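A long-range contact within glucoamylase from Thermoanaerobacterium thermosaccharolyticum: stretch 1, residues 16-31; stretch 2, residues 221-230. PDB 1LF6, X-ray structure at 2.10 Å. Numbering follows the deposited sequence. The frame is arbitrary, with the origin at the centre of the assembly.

Stretch 1 (16-31) RFNNISAVNGPGEEDT
Stretch 2 221-230: KHYDSARGNI

Asp-224 is the polar hub of this contact between segments some 200 residues apart in one chain. Its chi1 is p (63°), which carries the carboxylate from a CB that points sideways to the backbone of stretch 1. There Asp-224 OD1 accepts from Asn-19 N at 2.8 Å and Asp-224 OD2 accepts from Ile-20 N at 3.2 Å, so the two oxygens serve successive amides, a task suited to a short acidic side chain. The same residue also gives a backbone bond: Asp-224 N donates to Ile-20 O at 2.9 Å, nearly straight at 173°. Asp-224 OD2 lies 2.7 Å from Ile-20 O, but both are acceptors and this is no hydrogen bond. Two further backbone bonds follow, Ala-22 N to Ser-225 O (2.8 Å, 167°) and Asn-229 N to Pro-26 O (2.8 Å, 142°).

The register is parallel in sense: CA atoms pair Ile-20 with Tyr-223 (5.2 Å), Ser-21 with Ser-225 (4.6 Å), Ala-22 with Ala-226 (5.3 Å), Pro-26 with Gly-228 (4.5 Å) and Gly-27 with Asn-229 (5.2 Å). Stretch 2 is a strand over 225-228, whereas stretch 1 has largely extended angles from Ile-20 to Val-23 (phi/psi -145/121, -93/147, -65/155, -120/160). Asn-24 then turns at 60/47, and a cis peptide precedes Pro-26 (-89/8).

Water extends the polar network. Water 2 donates to Asn-19 OD1 (3.1 Å) and Asp-224 OD1 (2.6 Å), and water 3 to Ala-22 O (3.0 Å) and Ser-225 O (3.3 Å). Water 1 lies 2.6 Å from both Phe-17 O and Asp-224 O.

Tyr-223 (chi1 m, chi2 -57°) supplies the main apolar surface. Ala-22 CA sits over one ring face, 3.6 Å from the ring centroid and 17° off the normal, a CH-pi contact; Ile-20 CG2 reaches the edge, 3.8 Å from Tyr-223 CD1. Val-23 (m) places CG2 3.6 Å from Tyr-223 OH. The small Ala-22 CB packs both against Tyr-223 CD2 (3.9 Å) and Ala-226 CB (3.6 Å), methyl to methyl. Phe-17 (chi1 p) presents its ring edge to Asp-224, with Phe-17 CD2 3.4 Å from Asp-224 OD1.

At the far end, Asn-229 (chi1 m, chi2 80°) points toward stretch 1 and is buried, with Asn-229 CB 3.1 Å from Glu-28 O and Asn-229 ND2 3.3 Å from Asp-30 CB; its ND2 is hydrogen-bonded elsewhere in the structure. Two glycines permit the close approach here. A CB on Gly-228 (144/-140) would fall 2.5 Å from Pro-26 O, and one on Gly-27 (94/166) would fall 2.8 Å from Asn-229 O; the backbone angles of each also call for glycine. Gly-228 CA instead makes a CA-H...O contact with Pro-26 O at 3.6 Å. Glu-28 and Glu-29 point away. Together the stretches bury 734 Å², with Asn-229, Asp-224 and Tyr-223 the most covered residues.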

ATOM      1  N   ARG A  16     -16.375  32.612  13.763  1.00 50.00           N
ATOM      2  CA  ARG A  16     -16.055  32.582  12.339  1.00 50.05           C
ATOM      3  C   ARG A  16     -16.197  33.982  11.747  1.00 49.50           C
ATOM      4  O   ARG A  16     -17.007  34.783  12.210  1.00 49.52           O
ATOM      5  CB  ARG A  16     -16.978  31.598  11.611  1.00 50.45           C
ATOM      6  CG  ARG A  16     -16.647  31.404  10.135  1.00 50.44           C
ATOM      7  CD  ARG A  16     -17.449  30.254   9.541  1.00 51.68           C
ATOM      8  NE  ARG A  16     -17.252  30.135   8.097  1.00 53.16           N
ATOM      9  CZ  ARG A  16     -17.781  29.172   7.344  1.00 53.92           C
ATOM     10  NH1 ARG A  16     -17.547  29.149   6.039  1.00 52.02           N
ATOM     11  NH2 ARG A  16     -18.539  28.232   7.894  1.00 52.73           N
ATOM     12  N   PHE A  17     -15.399  34.272  10.727  1.00 49.29           N
ATOM     13  CA  PHE A  17     -15.434  35.578  10.084  1.00 48.78           C
ATOM     14  C   PHE A  17     -15.108  35.484   8.599  1.00 48.69           C
ATOM     15  O   PHE A  17     -14.211  34.742   8.196  1.00 49.83           O
ATOM     16  CB  PHE A  17     -14.435  36.521  10.757  1.00 49.01           C
ATOM     17  CG  PHE A  17     -13.057  35.938  10.898  1.00 49.60           C
ATOM     18  CD1 PHE A  17     -12.732  35.145  11.995  1.00 50.04           C
ATOM     19  CD2 PHE A  17     -12.089  36.162   9.926  1.00 49.08           C
ATOM     20  CE1 PHE A  17     -11.463  34.587  12.122  1.00 49.06           C
ATOM     21  CE2 PHE A  17     -10.817  35.607  10.044  1.00 49.42           C
ATOM     22  CZ  PHE A  17     -10.504  34.818  11.144  1.00 48.87           C
ATOM     23  N   ASN A  18     -15.847  36.237   7.791  1.00 47.02           N
ATOM     24  CA  ASN A  18     -15.627  36.255   6.350  1.00 45.65           C
ATOM     25  C   ASN A  18     -15.340  37.690   5.928  1.00 43.88           C
ATOM     26  O   ASN A  18     -16.187  38.379   5.357  1.00 42.68           O
ATOM     27  CB  ASN A  18     -16.853  35.703   5.612  1.00 46.67           C
ATOM     28  CG  ASN A  18     -16.644  35.630   4.113  1.00 47.40           C
ATOM     29  OD1 ASN A  18     -15.539  35.353   3.643  1.00 47.68           O
ATOM     30  ND2 ASN A  18     -17.707  35.864   3.353  1.00 48.67           N
ATOM     31  N   ASN A  19     -14.121  38.127   6.223  1.00 41.04           N
ATOM     32  CA  ASN A  19     -13.683  39.476   5.916  1.00 39.94           C
ATOM     33  C   ASN A  19     -13.334  39.677   4.447  1.00 39.85           C
ATOM     34  O   ASN A  19     -13.697  40.694   3.852  1.00 39.61           O
ATOM     35  CB  ASN A  19     -12.479  39.825   6.794  1.00 37.74           C
ATOM     36  CG  ASN A  19     -12.802  39.751   8.280  1.00 36.38           C
ATOM     37  OD1 ASN A  19     -12.030  39.199   9.067  1.00 36.44           O
ATOM     38  ND2 ASN A  19     -13.944  40.313   8.671  1.00 30.77           N
ATOM     39  N   ILE A  20     -12.632  38.710   3.863  1.00 38.30           N
ATOM     40  CA  ILE A  20     -12.226  38.803   2.466  1.00 38.60           C
ATOM     41  C   ILE A  20     -12.234  37.427   1.792  1.00 38.97           C
ATOM     42  O   ILE A  20     -11.533  36.510   2.218  1.00 38.58           O
ATOM     43  CB  ILE A  20     -10.804  39.395   2.352  1.00 38.74           C
ATOM     44  CG1 ILE A  20     -10.686  40.634   3.245  1.00 40.05           C
ATOM     45  CG2 ILE A  20     -10.509  39.774   0.905  1.00 37.10           C
ATOM     46  CD1 ILE A  20      -9.292  40.850   3.801  1.00 39.47           C
ATOM     47  N   SER A  21     -13.028  37.289   0.736  1.00 38.21           N
ATOM     48  CA  SER A  21     -13.110  36.027   0.015  1.00 37.46           C
ATOM     49  C   SER A  21     -12.125  36.009  -1.143  1.00 36.41           C
ATOM     50  O   SER A  21     -11.842  37.045  -1.745  1.00 35.55           O
ATOM     51  CB  SER A  21     -14.527  35.810  -0.515  1.00 36.26           C
ATOM     52  OG  SER A  21     -15.462  35.788   0.543  1.00 37.94           O
ATOM     53  N   ALA A  22     -11.595  34.828  -1.443  1.00 36.64           N
ATOM     54  CA  ALA A  22     -10.653  34.674  -2.544  1.00 37.07           C
ATOM     55  C   ALA A  22     -11.391  34.994  -3.845  1.00 37.46           C
ATOM     56  O   ALA A  22     -12.616  34.866  -3.917  1.00 36.53           O
ATOM     57  CB  ALA A  22     -10.114  33.247  -2.573  1.00 37.46           C
ATOM     58  N   VAL A  23     -10.649  35.405  -4.868  1.00 37.08           N
ATOM     59  CA  VAL A  23     -11.254  35.759  -6.145  1.00 38.21           C
ATOM     60  C   VAL A  23     -10.763  34.915  -7.317  1.00 38.45           C
ATOM     61  O   VAL A  23      -9.701  34.298  -7.257  1.00 38.50           O
ATOM     62  CB  VAL A  23     -10.989  37.243  -6.484  1.00 38.49           C
ATOM     63  CG1 VAL A  23     -11.664  38.140  -5.461  1.00 40.14           C
ATOM     64  CG2 VAL A  23      -9.494  37.506  -6.504  1.00 39.58           C
ATOM     65  N   ASN A  24     -11.555  34.901  -8.386  1.00 38.32           N
ATOM     66  CA  ASN A  24     -11.225  34.168  -9.606  1.00 38.44           C
ATOM     67  C   ASN A  24     -11.052  32.666  -9.403  1.00 37.32           C
ATOM     68  O   ASN A  24     -10.080  32.079  -9.877  1.00 35.40           O
ATOM     69  CB  ASN A  24      -9.955  34.745 -10.235  1.00 39.83           C
ATOM     70  CG  ASN A  24     -10.061  36.233 -10.492  1.00 43.22           C
ATOM     71  OD1 ASN A  24     -10.995  36.698 -11.156  1.00 44.48           O
ATOM     72  ND2 ASN A  24      -9.101  36.994  -9.976  1.00 45.13           N
ATOM     73  N   GLY A  25     -11.996  32.053  -8.700  1.00 36.29           N
ATOM     74  CA  GLY A  25     -11.930  30.622  -8.474  1.00 36.28           C
ATOM     75  C   GLY A  25     -12.426  29.884  -9.700  1.00 35.93           C
ATOM     76  O   GLY A  25     -12.646  30.503 -10.739  1.00 36.57           O
ATOM     77  N   PRO A  26     -12.618  28.558  -9.620  1.00 35.67           N
ATOM     78  CA  PRO A  26     -12.397  27.717  -8.439  1.00 34.84           C
ATOM     79  C   PRO A  26     -10.962  27.190  -8.380  1.00 33.54           C
ATOM     80  O   PRO A  26     -10.631  26.358  -7.542  1.00 33.15           O
ATOM     81  CB  PRO A  26     -13.404  26.599  -8.643  1.00 34.90           C
ATOM     82  CG  PRO A  26     -13.294  26.367 -10.120  1.00 33.82           C
ATOM     83  CD  PRO A  26     -13.277  27.784 -10.690  1.00 35.18           C
ATOM     84  N   GLY A  27     -10.119  27.684  -9.278  1.00 32.98           N
ATOM     85  CA  GLY A  27      -8.742  27.241  -9.313  1.00 32.43           C
ATOM     86  C   GLY A  27      -8.566  26.110 -10.308  1.00 34.00           C
ATOM     87  O   GLY A  27      -9.541  25.508 -10.761  1.00 31.53           O
ATOM     88  N   GLU A  28      -7.315  25.814 -10.639  1.00 35.74           N
ATOM     89  CA  GLU A  28      -6.992  24.758 -11.585  1.00 37.88           C
ATOM     90  C   GLU A  28      -7.046  23.385 -10.911  1.00 38.99           C
ATOM     91  O   GLU A  28      -7.005  23.289  -9.684  1.00 38.29           O
ATOM     92  CB  GLU A  28      -5.603  25.011 -12.162  1.00 40.97           C
ATOM     93  CG  GLU A  28      -5.289  24.220 -13.408  1.00 45.36           C
ATOM     94  CD  GLU A  28      -3.985  24.655 -14.034  1.00 47.91           C
ATOM     95  OE1 GLU A  28      -3.818  25.872 -14.274  1.00 48.08           O
ATOM     96  OE2 GLU A  28      -3.126  23.784 -14.285  1.00 50.23           O
ATOM     97  N   GLU A  29      -7.139  22.330 -11.715  1.00 38.90           N
ATOM     98  CA  GLU A  29      -7.242  20.963 -11.256  1.00 39.59           C
ATOM     99  C   GLU A  29      -5.842  20.527 -10.790  1.00 37.80           C
ATOM    100  O   GLU A  29      -4.839  21.143 -11.106  1.00 37.51           O
ATOM    101  CB  GLU A  29      -7.714  20.045 -12.377  1.00 42.48           C
ATOM    102  CG  GLU A  29      -9.181  20.217 -12.754  1.00 47.92           C
ATOM    103  CD  GLU A  29      -9.610  19.290 -13.876  1.00 50.25           C
ATOM    104  OE1 GLU A  29     -10.803  19.307 -14.245  1.00 50.74           O
ATOM    105  OE2 GLU A  29      -8.742  18.541 -14.376  1.00 51.79           O
ATOM    106  N   ASP A  30      -5.946  19.597  -9.916  1.00 35.96           N
ATOM    107  CA  ASP A  30      -4.787  19.143  -9.105  1.00 34.68           C
ATOM    108  C   ASP A  30      -4.652  17.647  -9.340  1.00 35.30           C
ATOM    109  O   ASP A  30      -5.457  17.015 -10.075  1.00 34.35           O
ATOM    110  CB  ASP A  30      -5.042  19.553  -7.679  1.00 28.32           C
ATOM    111  CG  ASP A  30      -3.911  19.643  -6.724  1.00 26.97           C
ATOM    112  OD1 ASP A  30      -2.707  19.621  -7.014  1.00 25.76           O
ATOM    113  OD2 ASP A  30      -4.228  19.851  -5.503  1.00  7.71           O
ATOM    114  N   THR A  31      -3.771  17.036  -8.619  1.00 36.20           N
ATOM    115  CA  THR A  31      -3.309  15.677  -8.762  1.00 36.57           C
ATOM    116  C   THR A  31      -2.936  15.138  -7.406  1.00 34.41           C
ATOM    117  O   THR A  31      -2.589  15.954  -6.516  1.00 34.82           O
ATOM    118  CB  THR A  31      -2.113  15.665  -9.746  1.00 38.06           C
ATOM    119  OG1 THR A  31      -1.886  14.398 -10.316  1.00 41.19           O
ATOM    120  CG2 THR A  31      -0.876  16.339  -9.246  1.00 41.56           C
ATOM    121  N   LYS A 221      -1.744  38.491  -0.395  1.00 48.70           N
ATOM    122  CA  LYS A 221      -3.162  38.269  -0.158  1.00 47.43           C
ATOM    123  C   LYS A 221      -3.383  37.571   1.177  1.00 45.70           C
ATOM    124  O   LYS A 221      -2.544  36.799   1.634  1.00 45.57           O
ATOM    125  CB  LYS A 221      -3.774  37.433  -1.285  1.00 49.18           C
ATOM    126  CG  LYS A 221      -3.828  38.129  -2.646  1.00 51.27           C
ATOM    127  CD  LYS A 221      -2.461  38.212  -3.303  1.00 53.49           C
ATOM    128  CE  LYS A 221      -2.563  38.752  -4.724  1.00 54.06           C
ATOM    129  NZ  LYS A 221      -1.256  38.689  -5.436  1.00 54.09           N
ATOM    130  N   HIS A 222      -4.521  37.851   1.799  1.00 44.50           N
ATOM    131  CA  HIS A 222      -4.856  37.250   3.081  1.00 43.59           C
ATOM    132  C   HIS A 222      -6.321  36.844   3.113  1.00 41.69           C
ATOM    133  O   HIS A 222      -7.061  37.192   4.036  1.00 41.86           O
ATOM    134  CB  HIS A 222      -4.552  38.232   4.215  1.00 46.68           C
ATOM    135  CG  HIS A 222      -3.088  38.471   4.424  1.00 49.26           C
ATOM    136  ND1 HIS A 222      -2.243  37.510   4.937  1.00 50.84           N
ATOM    137  CD2 HIS A 222      -2.311  39.548   4.155  1.00 49.90           C
ATOM    138  CE1 HIS A 222      -1.010  37.984   4.975  1.00 51.09           C
ATOM    139  NE2 HIS A 222      -1.025  39.218   4.506  1.00 51.39           N
ATOM    140  N   TYR A 223      -6.730  36.093   2.097  1.00 38.87           N
ATOM    141  CA  TYR A 223      -8.107  35.631   1.985  1.00 36.18           C
ATOM    142  C   TYR A 223      -8.457  34.692   3.130  1.00 36.12           C
ATOM    143  O   TYR A 223      -7.614  33.926   3.591  1.00 36.53           O
ATOM    144  CB  TYR A 223      -8.301  34.908   0.655  1.00 34.59           C
ATOM    145  CG  TYR A 223      -7.916  35.726  -0.555  1.00 33.10           C
ATOM    146  CD1 TYR A 223      -8.503  36.969  -0.798  1.00 34.27           C
ATOM    147  CD2 TYR A 223      -6.994  35.241  -1.481  1.00 33.08           C
ATOM    148  CE1 TYR A 223      -8.183  37.703  -1.934  1.00 33.68           C
ATOM    149  CE2 TYR A 223      -6.668  35.965  -2.619  1.00 32.50           C
ATOM    150  CZ  TYR A 223      -7.268  37.194  -2.842  1.00 33.91           C
ATOM    151  OH  TYR A 223      -6.963  37.905  -3.981  1.00 36.73           O
ATOM    152  N   ASP A 224      -9.704  34.751   3.587  1.00 35.20           N
ATOM    153  CA  ASP A 224     -10.143  33.887   4.673  1.00 36.40           C
ATOM    154  C   ASP A 224     -11.340  33.046   4.255  1.00 36.46           C
ATOM    155  O   ASP A 224     -12.057  32.503   5.097  1.00 36.55           O
ATOM    156  CB  ASP A 224     -10.484  34.719   5.923  1.00 35.88           C
ATOM    157  CG  ASP A 224     -11.640  35.690   5.701  1.00 36.63           C
ATOM    158  OD1 ASP A 224     -11.877  36.532   6.593  1.00 34.94           O
ATOM    159  OD2 ASP A 224     -12.316  35.616   4.651  1.00 35.65           O
ATOM    160  N   SER A 225     -11.540  32.929   2.946  1.00 36.99           N
ATOM    161  CA  SER A 225     -12.653  32.159   2.403  1.00 36.48           C
ATOM    162  C   SER A 225     -12.415  31.802   0.936  1.00 36.82           C
ATOM    163  O   SER A 225     -11.900  32.611   0.165  1.00 36.69           O
ATOM    164  CB  SER A 225     -13.949  32.964   2.537  1.00 36.91           C
ATOM    165  OG  SER A 225     -15.050  32.283   1.966  1.00 36.92           O
ATOM    166  N   ALA A 226     -12.789  30.581   0.559  1.00 36.80           N
ATOM    167  CA  ALA A 226     -12.624  30.106  -0.814  1.00 35.50           C
ATOM    168  C   ALA A 226     -13.245  28.720  -0.969  1.00 35.41           C
ATOM    169  O   ALA A 226     -13.417  27.998   0.018  1.00 35.14           O
ATOM    170  CB  ALA A 226     -11.142  30.062  -1.181  1.00 34.01           C
ATOM    171  N   ARG A 227     -13.591  28.354  -2.203  1.00 34.88           N
ATOM    172  CA  ARG A 227     -14.179  27.042  -2.470  1.00 33.50           C
ATOM    173  C   ARG A 227     -13.814  26.527  -3.855  1.00 32.91           C
ATOM    174  O   ARG A 227     -14.116  27.161  -4.865  1.00 33.48           O
ATOM    175  CB  ARG A 227     -15.703  27.081  -2.316  1.00 33.04           C
ATOM    176  CG  ARG A 227     -16.351  25.717  -2.491  1.00 34.32           C
ATOM    177  CD  ARG A 227     -17.758  25.676  -1.942  1.00 35.67           C
ATOM    178  NE  ARG A 227     -18.646  26.589  -2.647  1.00 37.68           N
ATOM    179  CZ  ARG A 227     -19.917  26.790  -2.319  1.00 37.73           C
ATOM    180  NH1 ARG A 227     -20.446  26.137  -1.294  1.00 38.94           N
ATOM    181  NH2 ARG A 227     -20.657  27.642  -3.017  1.00 38.90           N
ATOM    182  N   GLY A 228     -13.166  25.367  -3.881  1.00 31.52           N
ATOM    183  CA  GLY A 228     -12.742  24.749  -5.124  1.00 30.28           C
ATOM    184  C   GLY A 228     -11.411  24.067  -4.868  1.00 29.58           C
ATOM    185  O   GLY A 228     -11.228  23.448  -3.814  1.00 27.75           O
ATOM    186  N   ASN A 229     -10.493  24.152  -5.825  1.00 29.15           N
ATOM    187  CA  ASN A 229      -9.166  23.574  -5.641  1.00 29.68           C
ATOM    188  C   ASN A 229      -8.376  24.640  -4.898  1.00 29.46           C
ATOM    189  O   ASN A 229      -7.752  25.510  -5.501  1.00 30.15           O
ATOM    190  CB  ASN A 229      -8.500  23.256  -6.982  1.00 30.26           C
ATOM    191  CG  ASN A 229      -8.904  21.893  -7.523  1.00 32.58           C
ATOM    192  OD1 ASN A 229      -9.971  21.732  -8.105  1.00 31.27           O
ATOM    193  ND2 ASN A 229      -8.048  20.899  -7.310  1.00 34.83           N
ATOM    194  N   ILE A 230      -8.418  24.566  -3.576  1.00 28.54           N
ATOM    195  CA  ILE A 230      -7.763  25.558  -2.744  1.00 28.84           C
ATOM    196  C   ILE A 230      -6.474  25.112  -2.068  1.00 29.57           C
ATOM    197  O   ILE A 230      -6.135  23.931  -2.041  1.00 28.52           O
ATOM    198  CB  ILE A 230      -8.725  26.040  -1.654  1.00 27.35           C
ATOM    199  CG1 ILE A 230      -9.060  24.885  -0.711  1.00 28.58           C
ATOM    200  CG2 ILE A 230     -10.004  26.566  -2.297  1.00 27.43           C
ATOM    201  CD1 ILE A 230      -9.942  25.272   0.462  1.00 29.87           C
TER
HETATM  202  O   HOH W   1     -13.805  32.478   7.079  1.00 35.37           O
HETATM  203  O   HOH W   2      -9.836  37.468   7.811  1.00 36.08           O
HETATM  204  O   HOH W   3     -13.986  32.705  -2.372  1.00 35.24           O
HETATM  205  O   HOH W   4     -11.246  23.625  -9.229  1.00 37.47           O